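Local atomic coordinates of methylocystis parvus OBBP MbnE (Methylocystis parvus OBBP, PDB entry 5ICQ), a protein that probably binds the copper-chelating peptide methanobactin in the periplasm, as a solute-binding protein of family 5. Residues Y167-S172 and T186-R191. Residues are numbered along the deposited sequence; the frame is centred on the assembly and turned at random.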
ATOM      1  N   TYR A 167      -0.387  -1.412 -19.690  1.00 20.86           N
ATOM      2  CA  TYR A 167      -0.695  -0.693 -20.923  1.00 20.57           C
ATOM      3  C   TYR A 167      -0.386  -1.555 -22.138  1.00 17.51           C
ATOM      4  O   TYR A 167      -1.046  -1.426 -23.173  1.00 17.45           O
ATOM      5  CB  TYR A 167       0.074   0.633 -21.010  1.00 16.06           C
ATOM      6  CG  TYR A 167      -0.218   1.652 -19.909  1.00 16.54           C
ATOM      7  CD1 TYR A 167      -1.138   1.394 -18.895  1.00 19.52           C
ATOM      8  CD2 TYR A 167       0.439   2.874 -19.895  1.00 20.74           C
ATOM      9  CE1 TYR A 167      -1.380   2.333 -17.882  1.00 18.43           C
ATOM     10  CE2 TYR A 167       0.212   3.813 -18.893  1.00 23.44           C
ATOM     11  CZ  TYR A 167      -0.693   3.538 -17.889  1.00 16.25           C
ATOM     12  OH  TYR A 167      -0.896   4.484 -16.905  1.00 19.26           O
ATOM     13  N   GLY A 168       0.597  -2.455 -22.021  1.00 17.62           N
ATOM     14  CA  GLY A 168       0.915  -3.371 -23.102  1.00 18.62           C
ATOM     15  C   GLY A 168      -0.186  -4.360 -23.423  1.00 24.84           C
ATOM     16  O   GLY A 168      -0.163  -4.964 -24.496  1.00 22.82           O
ATOM     17  N   LEU A 169      -1.152  -4.542 -22.520  1.00 22.92           N
ATOM     18  CA  LEU A 169      -2.259  -5.452 -22.786  1.00 22.59           C
ATOM     19  C   LEU A 169      -3.304  -4.842 -23.706  1.00 25.62           C
ATOM     20  O   LEU A 169      -4.093  -5.584 -24.300  1.00 22.21           O
ATOM     21  CB  LEU A 169      -2.930  -5.878 -21.477  1.00 24.24           C
ATOM     22  CG  LEU A 169      -2.116  -6.669 -20.454  1.00 23.66           C
ATOM     23  CD1 LEU A 169      -2.887  -6.777 -19.148  1.00 24.19           C
ATOM     24  CD2 LEU A 169      -1.802  -8.053 -20.998  1.00 22.92           C
ATOM     25  N   VAL A 170      -3.327  -3.513 -23.836  1.00 20.43           N
ATOM     26  CA  VAL A 170      -4.343  -2.855 -24.649  1.00 16.97           C
ATOM     27  C   VAL A 170      -4.174  -3.256 -26.107  1.00 20.03           C
ATOM     28  O   VAL A 170      -3.060  -3.246 -26.642  1.00 22.13           O
ATOM     29  CB  VAL A 170      -4.246  -1.331 -24.478  1.00 17.90           C
ATOM     30  CG1 VAL A 170      -5.196  -0.627 -25.434  1.00 20.71           C
ATOM     31  CG2 VAL A 170      -4.549  -0.946 -23.039  1.00 16.60           C
ATOM     32  N   LYS A 171      -5.287  -3.583 -26.769  1.00 20.84           N
ATOM     33  CA  LYS A 171      -5.198  -3.982 -28.173  1.00 24.98           C
ATOM     34  C   LYS A 171      -5.045  -2.775 -29.093  1.00 29.42           C
ATOM     35  O   LYS A 171      -4.237  -2.805 -30.027  1.00 27.13           O
ATOM     36  CB  LYS A 171      -6.421  -4.804 -28.566  1.00 26.99           C
ATOM     37  CG  LYS A 171      -6.499  -6.168 -27.893  1.00 33.41           C
ATOM     38  CD  LYS A 171      -5.236  -6.967 -28.170  1.00 41.51           C
ATOM     39  CE  LYS A 171      -5.406  -8.444 -27.823  1.00 49.83           C
ATOM     40  NZ  LYS A 171      -5.533  -8.668 -26.360  1.00 53.97           N
ATOM     41  N   SER A 172      -5.802  -1.707 -28.858  1.00 23.84           N
ATOM     42  CA  SER A 172      -5.584  -0.475 -29.604  1.00 26.02           C
ATOM     43  C   SER A 172      -6.037   0.706 -28.763  1.00 23.02           C
ATOM     44  O   SER A 172      -6.918   0.577 -27.912  1.00 20.78           O
ATOM     45  CB  SER A 172      -6.315  -0.465 -30.955  1.00 27.61           C
ATOM     46  OG  SER A 172      -7.704  -0.246 -30.798  1.00 29.99           O
ATOM     47  N   THR A 186     -10.340  -6.126 -26.189  1.00 30.65           N
ATOM     48  CA  THR A 186     -10.862  -7.459 -26.510  1.00 29.85           C
ATOM     49  C   THR A 186      -9.817  -8.539 -26.265  1.00 32.50           C
ATOM     50  O   THR A 186      -8.656  -8.404 -26.665  1.00 30.42           O
ATOM     51  CB  THR A 186     -11.356  -7.561 -27.955  1.00 39.33           C
ATOM     52  OG1 THR A 186     -10.430  -6.935 -28.851  1.00 42.58           O
ATOM     53  CG2 THR A 186     -12.783  -7.034 -28.123  1.00 41.87           C
ATOM     54  N   GLY A 187     -10.241  -9.616 -25.605  1.00 33.15           N
ATOM     55  CA  GLY A 187      -9.399 -10.768 -25.382  1.00 34.75           C
ATOM     56  C   GLY A 187      -8.465 -10.686 -24.197  1.00 43.37           C
ATOM     57  O   GLY A 187      -7.712 -11.640 -23.964  1.00 43.97           O
ATOM     58  N   VAL A 188      -8.479  -9.592 -23.434  1.00 42.09           N
ATOM     59  CA  VAL A 188      -7.540  -9.476 -22.318  1.00 40.37           C
ATOM     60  C   VAL A 188      -8.099 -10.110 -21.046  1.00 33.14           C
ATOM     61  O   VAL A 188      -7.374 -10.805 -20.333  1.00 40.52           O
ATOM     62  CB  VAL A 188      -7.123  -8.001 -22.091  1.00 44.34           C
ATOM     63  CG1 VAL A 188      -8.288  -7.146 -21.645  1.00 46.84           C
ATOM     64  CG2 VAL A 188      -5.996  -7.920 -21.062  1.00 42.20           C
ATOM     65  N   GLY A 189      -9.378  -9.898 -20.743  1.00 31.77           N
ATOM     66  CA  GLY A 189      -9.978 -10.470 -19.550  1.00 27.21           C
ATOM     67  C   GLY A 189      -9.472  -9.903 -18.239  1.00 33.42           C
ATOM     68  O   GLY A 189      -9.489 -10.609 -17.223  1.00 32.76           O
ATOM     69  N   ASP A 190      -9.026  -8.641 -18.224  1.00 27.34           N
ATOM     70  CA  ASP A 190      -8.459  -8.007 -17.030  1.00 24.68           C
ATOM     71  C   ASP A 190      -9.434  -6.926 -16.575  1.00 25.69           C
ATOM     72  O   ASP A 190      -9.473  -5.835 -17.149  1.00 19.17           O
ATOM     73  CB  ASP A 190      -7.071  -7.433 -17.328  1.00 26.09           C
ATOM     74  CG  ASP A 190      -6.362  -6.883 -16.081  1.00 33.35           C
ATOM     75  OD1 ASP A 190      -7.033  -6.441 -15.121  1.00 31.74           O
ATOM     76  OD2 ASP A 190      -5.112  -6.878 -16.071  1.00 36.93           O
ATOM     77  N   ARG A 191     -10.214  -7.222 -15.534  1.00 21.51           N
ATOM     78  CA  ARG A 191     -11.260  -6.291 -15.129  1.00 22.47           C
ATOM     79  C   ARG A 191     -10.710  -5.043 -14.441  1.00 17.65           C
ATOM     80  O   ARG A 191     -11.439  -4.056 -14.309  1.00 22.14           O
ATOM     81  CB  ARG A 191     -12.261  -7.018 -14.232  1.00 27.29           C
ATOM     82  CG  ARG A 191     -12.989  -8.137 -14.984  1.00 30.63           C
ATOM     83  CD  ARG A 191     -14.129  -8.735 -14.189  1.00 24.98           C
ATOM     84  NE  ARG A 191     -15.095  -7.735 -13.750  1.00 23.95           N
ATOM     85  CZ  ARG A 191     -16.019  -7.180 -14.532  1.00 24.19           C
ATOM     86  NH1 ARG A 191     -16.106  -7.507 -15.818  1.00 26.16           N
ATOM     87  NH2 ARG A 191     -16.853  -6.287 -14.026  1.00 22.01           N
TER
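The chain around L169-K171, leading from helix 161-168 toward strand 172-175, runs alongside the loop T186-D190 in the opposite sense, CA of L169 lying 6.7 Å from CA of V188 and CA of K171 6.9 Å from CA of T186. No backbone hydrogen bond joins the two segments; side chains bridge the gap. The apolar part is L169 against V188: CG2 of V188 sits 3.7 Å from CB of L169 and 3.8 Å from its CD1, the two side chains crossing at about a right angle. V188 presents this methyl because CG2 is anti to its backbone N. CD1 of L169 also reaches OD2 of D190 at 3.8 Å, a van der Waals contact; OD1 of D190 accepts a hydrogen bond from the backbone N of E192, capping the turn that leads into helix 193-198, and OD2 has a weak one from ND2 of N507. L169 also touches L193 of that helix; an alanine here would keep the CB contact but lose CG and both methyls, and would probably open a gap between V188 CG2, D190 OD2 and L193. Farther along, the K171 chain curls round the carbonyl oxygen of T186. Bends at its second and fourth torsions bring CG within 3.3 Å of T186 O and let NZ donate to the same oxygen at 3.1 Å. The C=O...N angle is 153°, with NZ tilted 17° from the carbonyl plane. OG1 of T186 is hydrogen-bonded to D184, the residue that K171 and S172 both face in a classic beta bulge. The contact thus joins the chain entering strand 172-175 to the chain leaving strand 180-184, at the open end of the hairpin, through a small aliphatic patch and an ammonium-to-carbonyl bond that needs no opposite charge.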